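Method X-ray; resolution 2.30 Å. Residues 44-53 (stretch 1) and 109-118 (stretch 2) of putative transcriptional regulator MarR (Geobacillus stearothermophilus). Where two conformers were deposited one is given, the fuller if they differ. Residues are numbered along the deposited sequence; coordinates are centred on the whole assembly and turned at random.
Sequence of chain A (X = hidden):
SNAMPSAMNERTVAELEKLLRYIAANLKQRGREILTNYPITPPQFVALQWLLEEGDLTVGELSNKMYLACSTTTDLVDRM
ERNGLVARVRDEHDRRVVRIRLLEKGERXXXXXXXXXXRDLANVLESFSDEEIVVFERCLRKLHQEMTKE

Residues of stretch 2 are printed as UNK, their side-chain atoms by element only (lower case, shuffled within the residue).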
ATOM      1  N   GLN A  44       9.525  10.407  -1.101  1.00 53.74           N
ATOM      2  CA  GLN A  44      10.968  10.466  -1.054  1.00 54.14           C
ATOM      3  C   GLN A  44      11.548   9.120  -0.598  1.00 54.67           C
ATOM      4  O   GLN A  44      12.505   8.623  -1.199  1.00 54.64           O
ATOM      5  CB  GLN A  44      11.464  11.627  -0.191  1.00 53.83           C
ATOM      6  CG  GLN A  44      11.093  12.991  -0.749  1.00 54.75           C
ATOM      7  CD  GLN A  44      11.341  14.125   0.262  1.00 58.97           C
ATOM      8  OE1 GLN A  44      11.605  13.890   1.432  1.00 59.03           O
ATOM      9  NE2 GLN A  44      11.259  15.357  -0.208  1.00 59.49           N
ATOM     10  N   PHE A  45      10.956   8.505   0.432  1.00 55.51           N
ATOM     11  CA  PHE A  45      11.279   7.109   0.747  1.00 55.62           C
ATOM     12  C   PHE A  45      11.255   6.193  -0.506  1.00 55.65           C
ATOM     13  O   PHE A  45      12.266   5.553  -0.833  1.00 55.87           O
ATOM     14  CB  PHE A  45      10.418   6.555   1.898  1.00 55.60           C
ATOM     15  CG  PHE A  45      10.637   5.091   2.141  1.00 55.70           C
ATOM     16  CD1 PHE A  45      11.751   4.647   2.840  1.00 55.15           C
ATOM     17  CD2 PHE A  45       9.758   4.151   1.605  1.00 58.30           C
ATOM     18  CE1 PHE A  45      11.991   3.289   3.020  1.00 53.98           C
ATOM     19  CE2 PHE A  45       9.976   2.768   1.807  1.00 58.65           C
ATOM     20  CZ  PHE A  45      11.108   2.356   2.531  1.00 54.90           C
ATOM     21  N   VAL A  46      10.137   6.170  -1.233  1.00 55.76           N
ATOM     22  CA  VAL A  46      10.034   5.329  -2.433  1.00 55.43           C
ATOM     23  C   VAL A  46      11.145   5.644  -3.451  1.00 55.40           C
ATOM     24  O   VAL A  46      11.814   4.733  -3.957  1.00 55.27           O
ATOM     25  CB  VAL A  46       8.641   5.446  -3.081  1.00 55.97           C
ATOM     26  CG1 VAL A  46       8.556   4.643  -4.367  1.00 55.91           C
ATOM     27  CG2 VAL A  46       7.533   4.979  -2.082  1.00 57.73           C
ATOM     28  N   ALA A  47      11.336   6.942  -3.745  1.00 54.47           N
ATOM     29  CA  ALA A  47      12.344   7.378  -4.692  1.00 53.22           C
ATOM     30  C   ALA A  47      13.740   6.896  -4.274  1.00 53.47           C
ATOM     31  O   ALA A  47      14.460   6.292  -5.085  1.00 53.67           O
ATOM     32  CB  ALA A  47      12.306   8.901  -4.846  1.00 52.16           C
ATOM     33  N   LEU A  48      14.113   7.171  -3.021  1.00 54.26           N
ATOM     34  CA  LEU A  48      15.412   6.797  -2.454  1.00 55.78           C
ATOM     35  C   LEU A  48      15.670   5.289  -2.433  1.00 56.98           C
ATOM     36  O   LEU A  48      16.759   4.835  -2.776  1.00 58.11           O
ATOM     37  CB  LEU A  48      15.573   7.380  -1.052  1.00 55.58           C
ATOM     38  CG  LEU A  48      15.667   8.910  -0.908  1.00 56.06           C
ATOM     39  CD1 LEU A  48      15.557   9.315   0.544  1.00 54.35           C
ATOM     40  CD2 LEU A  48      16.933   9.445  -1.512  1.00 51.63           C
ATOM     41  N   GLN A  49      14.679   4.524  -2.005  1.00 58.14           N
ATOM     42  CA  GLN A  49      14.750   3.078  -2.048  1.00 59.96           C
ATOM     43  C   GLN A  49      14.970   2.536  -3.485  1.00 59.09           C
ATOM     44  O   GLN A  49      15.693   1.578  -3.659  1.00 58.96           O
ATOM     45  CB  GLN A  49      13.494   2.507  -1.372  1.00 61.76           C
ATOM     46  CG  GLN A  49      13.126   1.060  -1.758  1.00 69.31           C
ATOM     47  CD  GLN A  49      11.993   0.928  -2.809  1.00 74.61           C
ATOM     48  OE1 GLN A  49      11.034   1.713  -2.814  1.00 76.05           O
ATOM     49  NE2 GLN A  49      12.105  -0.101  -3.686  1.00 74.92           N
ATOM     50  N   TRP A  50      14.362   3.152  -4.507  1.00 58.20           N
ATOM     51  CA  TRP A  50      14.598   2.749  -5.907  1.00 57.21           C
ATOM     52  C   TRP A  50      16.046   2.999  -6.322  1.00 57.35           C
ATOM     53  O   TRP A  50      16.653   2.178  -6.989  1.00 57.91           O
ATOM     54  CB  TRP A  50      13.642   3.462  -6.894  1.00 56.45           C
ATOM     55  CG  TRP A  50      12.306   2.826  -7.009  1.00 54.57           C
ATOM     56  CD1 TRP A  50      11.090   3.391  -6.717  1.00 54.65           C
ATOM     57  CD2 TRP A  50      12.032   1.484  -7.416  1.00 55.05           C
ATOM     58  NE1 TRP A  50      10.082   2.492  -6.918  1.00 51.60           N
ATOM     59  CE2 TRP A  50      10.626   1.307  -7.346  1.00 55.01           C
ATOM     60  CE3 TRP A  50      12.837   0.402  -7.832  1.00 54.88           C
ATOM     61  CZ2 TRP A  50      10.002   0.084  -7.674  1.00 55.92           C
ATOM     62  CZ3 TRP A  50      12.217  -0.806  -8.170  1.00 56.04           C
ATOM     63  CH2 TRP A  50      10.810  -0.950  -8.097  1.00 55.84           C
ATOM     64  N   LEU A  51      16.595   4.137  -5.925  1.00 57.45           N
ATOM     65  CA  LEU A  51      17.983   4.461  -6.206  1.00 58.12           C
ATOM     66  C   LEU A  51      18.957   3.542  -5.464  1.00 59.26           C
ATOM     67  O   LEU A  51      19.991   3.152  -6.011  1.00 59.08           O
ATOM     68  CB  LEU A  51      18.260   5.921  -5.839  1.00 58.07           C
ATOM     69  CG  LEU A  51      17.598   6.985  -6.723  1.00 56.61           C
ATOM     70  CD1 LEU A  51      17.679   8.328  -6.042  1.00 54.49           C
ATOM     71  CD2 LEU A  51      18.237   7.015  -8.092  1.00 55.11           C
ATOM     72  N   LEU A  52      18.638   3.218  -4.213  1.00 60.18           N
ATOM     73  CA  LEU A  52      19.435   2.266  -3.445  1.00 61.33           C
ATOM     74  C   LEU A  52      19.436   0.898  -4.144  1.00 62.34           C
ATOM     75  O   LEU A  52      20.494   0.298  -4.343  1.00 62.80           O
ATOM     76  CB  LEU A  52      18.913   2.135  -2.001  1.00 60.92           C
ATOM     77  CG  LEU A  52      19.667   1.252  -0.985  1.00 60.33           C
ATOM     78  CD1 LEU A  52      20.973   1.881  -0.585  1.00 59.86           C
ATOM     79  CD2 LEU A  52      18.807   0.962   0.253  1.00 59.46           C
ATOM     80  N   GLU A  53      18.257   0.455  -4.560  0.50 62.60           N
ATOM     81  CA  GLU A  53      18.082  -0.880  -5.113  0.50 63.09           C
ATOM     82  C   GLU A  53      18.509  -1.028  -6.584  0.50 63.22           C
ATOM     83  O   GLU A  53      18.951  -2.107  -6.997  0.50 63.43           O
ATOM     84  CB  GLU A  53      16.644  -1.352  -4.863  0.50 62.94           C
ATOM     85  CG  GLU A  53      16.390  -1.686  -3.377  0.50 63.08           C
ATOM     86  CD  GLU A  53      14.922  -1.777  -3.030  0.50 63.50           C
ATOM     87  OE1 GLU A  53      14.086  -1.613  -3.947  0.50 64.95           O
ATOM     88  OE2 GLU A  53      14.599  -2.003  -1.840  0.50 63.79           O
ATOM     89  N   UNK A 109      19.906   7.785   5.630  1.00 58.75           N
ATOM     90  CA  UNK A 109      18.500   7.828   6.064  1.00 58.29           C
ATOM     91  C   UNK A 109      17.661   6.603   5.650  1.00 58.50           C
ATOM     92  O   UNK A 109      16.986   6.004   6.487  1.00 58.57           O
ATOM     93  c   UNK A 109      17.798   9.126   5.560  1.00 58.15           C
ATOM     94  c   UNK A 109      17.951  11.616   5.647  1.00 56.10           C
ATOM     95  c   UNK A 109      16.281   9.054   5.733  1.00 56.99           C
ATOM     96  c   UNK A 109      18.296  10.341   6.326  1.00 56.83           C
ATOM     97  N   UNK A 110      17.684   6.232   4.375  1.00 58.66           N
ATOM     98  CA  UNK A 110      16.877   5.111   3.953  1.00 59.25           C
ATOM     99  C   UNK A 110      17.284   3.772   4.461  1.00 59.59           C
ATOM    100  O   UNK A 110      16.436   2.939   4.682  1.00 60.12           O
ATOM    101  c   UNK A 110      15.712   5.925   1.952  1.00 62.16           C
ATOM    102  c   UNK A 110      16.732   4.952   2.459  1.00 59.88           C
ATOM    103  c   UNK A 110      18.086   4.954   1.773  1.00 58.94           C
ATOM    104  c   UNK A 110      18.005   4.407   0.441  1.00 62.55           C
ATOM    105  N   UNK A 111      18.576   3.550   4.600  1.00 60.65           N
ATOM    106  CA  UNK A 111      19.074   2.357   5.258  1.00 61.60           C
ATOM    107  C   UNK A 111      18.565   2.253   6.693  1.00 60.94           C
ATOM    108  O   UNK A 111      18.313   1.159   7.203  1.00 60.54           O
ATOM    109  c   UNK A 111      21.201   2.244   3.882  1.00 66.00           C
ATOM    110  c   UNK A 111      22.673   1.831   3.919  1.00 71.89           C
ATOM    111  o   UNK A 111      22.975   0.870   3.164  1.00 75.54           O
ATOM    112  o   UNK A 111      23.502   2.441   4.675  1.00 69.65           O
ATOM    113  c   UNK A 111      20.596   2.393   5.273  1.00 62.33           C
ATOM    114  N   UNK A 112      18.446   3.405   7.337  1.00 60.07           N
ATOM    115  CA  UNK A 112      17.936   3.476   8.676  1.00 59.34           C
ATOM    116  C   UNK A 112      16.435   3.220   8.720  1.00 58.08           C
ATOM    117  O   UNK A 112      15.954   2.552   9.621  1.00 58.01           O
ATOM    118  o   UNK A 112      18.658   6.272  12.556  1.00 74.34           O
ATOM    119  c   UNK A 112      18.747   6.166  11.310  1.00 70.97           C
ATOM    120  o   UNK A 112      19.314   7.019  10.557  1.00 71.91           O
ATOM    121  c   UNK A 112      18.260   4.843   9.239  1.00 60.23           C
ATOM    122  c   UNK A 112      18.121   4.927  10.724  1.00 64.89           C
ATOM    123  N   UNK A 113      15.690   3.737   7.743  1.00 56.59           N
ATOM    124  CA  UNK A 113      14.240   3.512   7.703  1.00 55.15           C
ATOM    125  C   UNK A 113      13.954   2.031   7.428  1.00 55.05           C
ATOM    126  O   UNK A 113      13.135   1.420   8.086  1.00 54.97           O
ATOM    127  c   UNK A 113      13.516   4.423   6.664  1.00 54.95           C
ATOM    128  c   UNK A 113      12.038   4.011   6.487  1.00 53.29           C
ATOM    129  c   UNK A 113      13.640   5.887   7.046  1.00 52.94           C
ATOM    130  N   UNK A 114      14.660   1.457   6.471  1.00 55.13           N
ATOM    131  CA  UNK A 114      14.519   0.049   6.154  1.00 56.18           C
ATOM    132  C   UNK A 114      14.840  -0.887   7.328  1.00 56.07           C
ATOM    133  O   UNK A 114      14.139  -1.864   7.552  1.00 56.44           O
ATOM    134  c   UNK A 114      14.501   0.149   3.651  1.00 57.94           C
ATOM    135  c   UNK A 114      15.550  -1.839   4.832  1.00 55.58           C
ATOM    136  c   UNK A 114      15.302   0.123   2.368  1.00 61.61           C
ATOM    137  c   UNK A 114      15.304  -0.322   4.881  1.00 56.78           C
ATOM    138  N   UNK A 115      15.858  -0.552   8.097  1.00 56.36           N
ATOM    139  CA  UNK A 115      16.244  -1.337   9.270  1.00 57.44           C
ATOM    140  C   UNK A 115      15.150  -1.301  10.359  1.00 56.38           C
ATOM    141  O   UNK A 115      14.834  -2.313  10.985  1.00 56.01           O
ATOM    142  o   UNK A 115      19.960  -1.881  12.387  1.00 77.45           O
ATOM    143  c   UNK A 115      17.568  -0.835   9.798  1.00 57.25           C
ATOM    144  c   UNK A 115      19.442  -1.227  11.440  1.00 73.68           C
ATOM    145  o   UNK A 115      20.095  -0.411  10.716  1.00 76.61           O
ATOM    146  c   UNK A 115      17.959  -1.437  11.139  1.00 64.78           C
ATOM    147  N   UNK A 116      14.546  -0.134  10.530  1.00 55.98           N
ATOM    148  CA  UNK A 116      13.432   0.053  11.437  1.00 55.40           C
ATOM    149  C   UNK A 116      12.188  -0.714  10.956  1.00 54.14           C
ATOM    150  O   UNK A 116      11.463  -1.274  11.774  1.00 54.01           O
ATOM    151  n   UNK A 116      10.667  -0.047  14.675  1.00 66.17           N
ATOM    152  c   UNK A 116      12.317   1.828  14.002  1.00 63.33           C
ATOM    153  c   UNK A 116      13.192   1.566  11.601  1.00 55.96           C
ATOM    154  c   UNK A 116      12.035   1.957  12.497  1.00 59.82           C
ATOM    155  c   UNK A 116      11.036   1.430  14.798  1.00 65.02           C
ATOM    156  N   UNK A 117      11.979  -0.769   9.633  1.00 52.92           N
ATOM    157  CA  UNK A 117      10.898  -1.549   8.984  1.00 52.43           C
ATOM    158  C   UNK A 117      11.093  -3.048   9.197  1.00 51.88           C
ATOM    159  O   UNK A 117      10.134  -3.797   9.442  1.00 51.58           O
ATOM    160  n   UNK A 117       9.219  -0.608   4.976  1.00 58.17           N
ATOM    161  n   UNK A 117       7.239  -1.372   4.120  1.00 59.33           N
ATOM    162  c   UNK A 117      10.114   0.365   5.603  1.00 52.75           C
ATOM    163  n   UNK A 117       7.380   0.801   4.860  1.00 58.25           N
ATOM    164  c   UNK A 117      10.177   0.110   7.130  1.00 55.15           C
ATOM    165  c   UNK A 117       7.949  -0.387   4.648  1.00 58.53           C
ATOM    166  c   UNK A 117      10.808  -1.253   7.480  1.00 52.12           C
ATOM    167  N   UNK A 118      12.349  -3.468   9.121  1.00 51.51           N
ATOM    168  CA  UNK A 118      12.744  -4.841   9.402  1.00 51.86           C
ATOM    169  C   UNK A 118      12.539  -5.237  10.859  1.00 51.50           C
ATOM    170  O   UNK A 118      12.024  -6.305  11.124  1.00 51.49           O
ATOM    171  c   UNK A 118      14.457  -5.194   7.548  1.00 52.68           C
ATOM    172  o   UNK A 118      16.708  -4.842   8.132  1.00 52.99           O
ATOM    173  n   UNK A 118      16.277  -5.199   5.995  1.00 53.10           N
ATOM    174  c   UNK A 118      15.917  -5.073   7.243  1.00 52.47           C
ATOM    175  c   UNK A 118      14.213  -5.047   9.032  1.00 51.31           C
TER

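Position 109 carries four carbons, forked at the first, with one arm two carbons long. Its CA-to-CB bond points sideways, and its side chain makes no contact with stretch 1: Ile-109.

Position 110 has the same four-carbon fork, but aims its CB toward the other helix. One of its carbons lies 3.3 Å from CB of Leu-48, and another 3.5 Å from CB of Leu-52. The branching at CB makes it Ile-110. CG2 makes the closest approach to Leu-48, and CD1, ending the long arm, reaches Leu-52 while also lying near Leu-48.

At 111 there are three carbons, the third bearing two oxygens, a carboxylate. Its CA-to-CB bond points away, yet the end comes nearer, bringing one oxygen to 4.4 Å from CD1 of Leu-52. This is Glu-111, and the oxygen is OE2.

Position 112 repeats three carbons and two oxygens, out of reach and exposed: Glu-112.

Position 113 holds three carbons, one carrying the other two, and sends a methyl to 3.5 Å from CE1 of Phe-45. So short a fork is Val-113, and the methyl is CG1.

Position 114 returns to four carbons forked at the first, pointing toward stretch 1. A carbon of the longer arm lies 4.1 Å from CE1 of Phe-45, at the ring edge, and that arm's terminal carbon is 4.2 Å from CD2 of Leu-52. This is Ile-114, touching through CG1 and CD1.

Position 115, three carbons and two oxygens, is Glu-115; 116, four carbons in a row ending in nitrogen, is Lys-116. Both are out of reach.

Position 117 has three carbons, a nitrogen, then a carbon with two more nitrogens. The third carbon is its closest atom to stretch 1, 3.8 Å from CZ of Phe-45. This is Arg-117, and that carbon is CD; NE is hydrogen-bonded elsewhere in the structure.

Position 118, three carbons with one oxygen and one nitrogen on the third, is out of reach: Gln-118.

The helices cross at -101°, their axes 10.0 Å apart at closest approach, so the contact is compact, burying 450 Å² in total. Two knobs organize it reciprocally. Phe-45 sits among Ile-110, Val-113, Ile-114 and Arg-117; Ile-110 sits among Phe-45, Leu-48, Gln-49 and Leu-52. No hydrogen bond joins the stretches, so shape carries the packing. Gln-49 leads its amide away, where NE2 donates to OE1 of Glu-53 at 2.5 Å within its own helix. The rule to read is spacing: 110, 113, 114 and 117 line one helical face, and the carboxylates at 112 and 115 stay off it.

Stretch 2 109-118: IIEEVIEKRQ
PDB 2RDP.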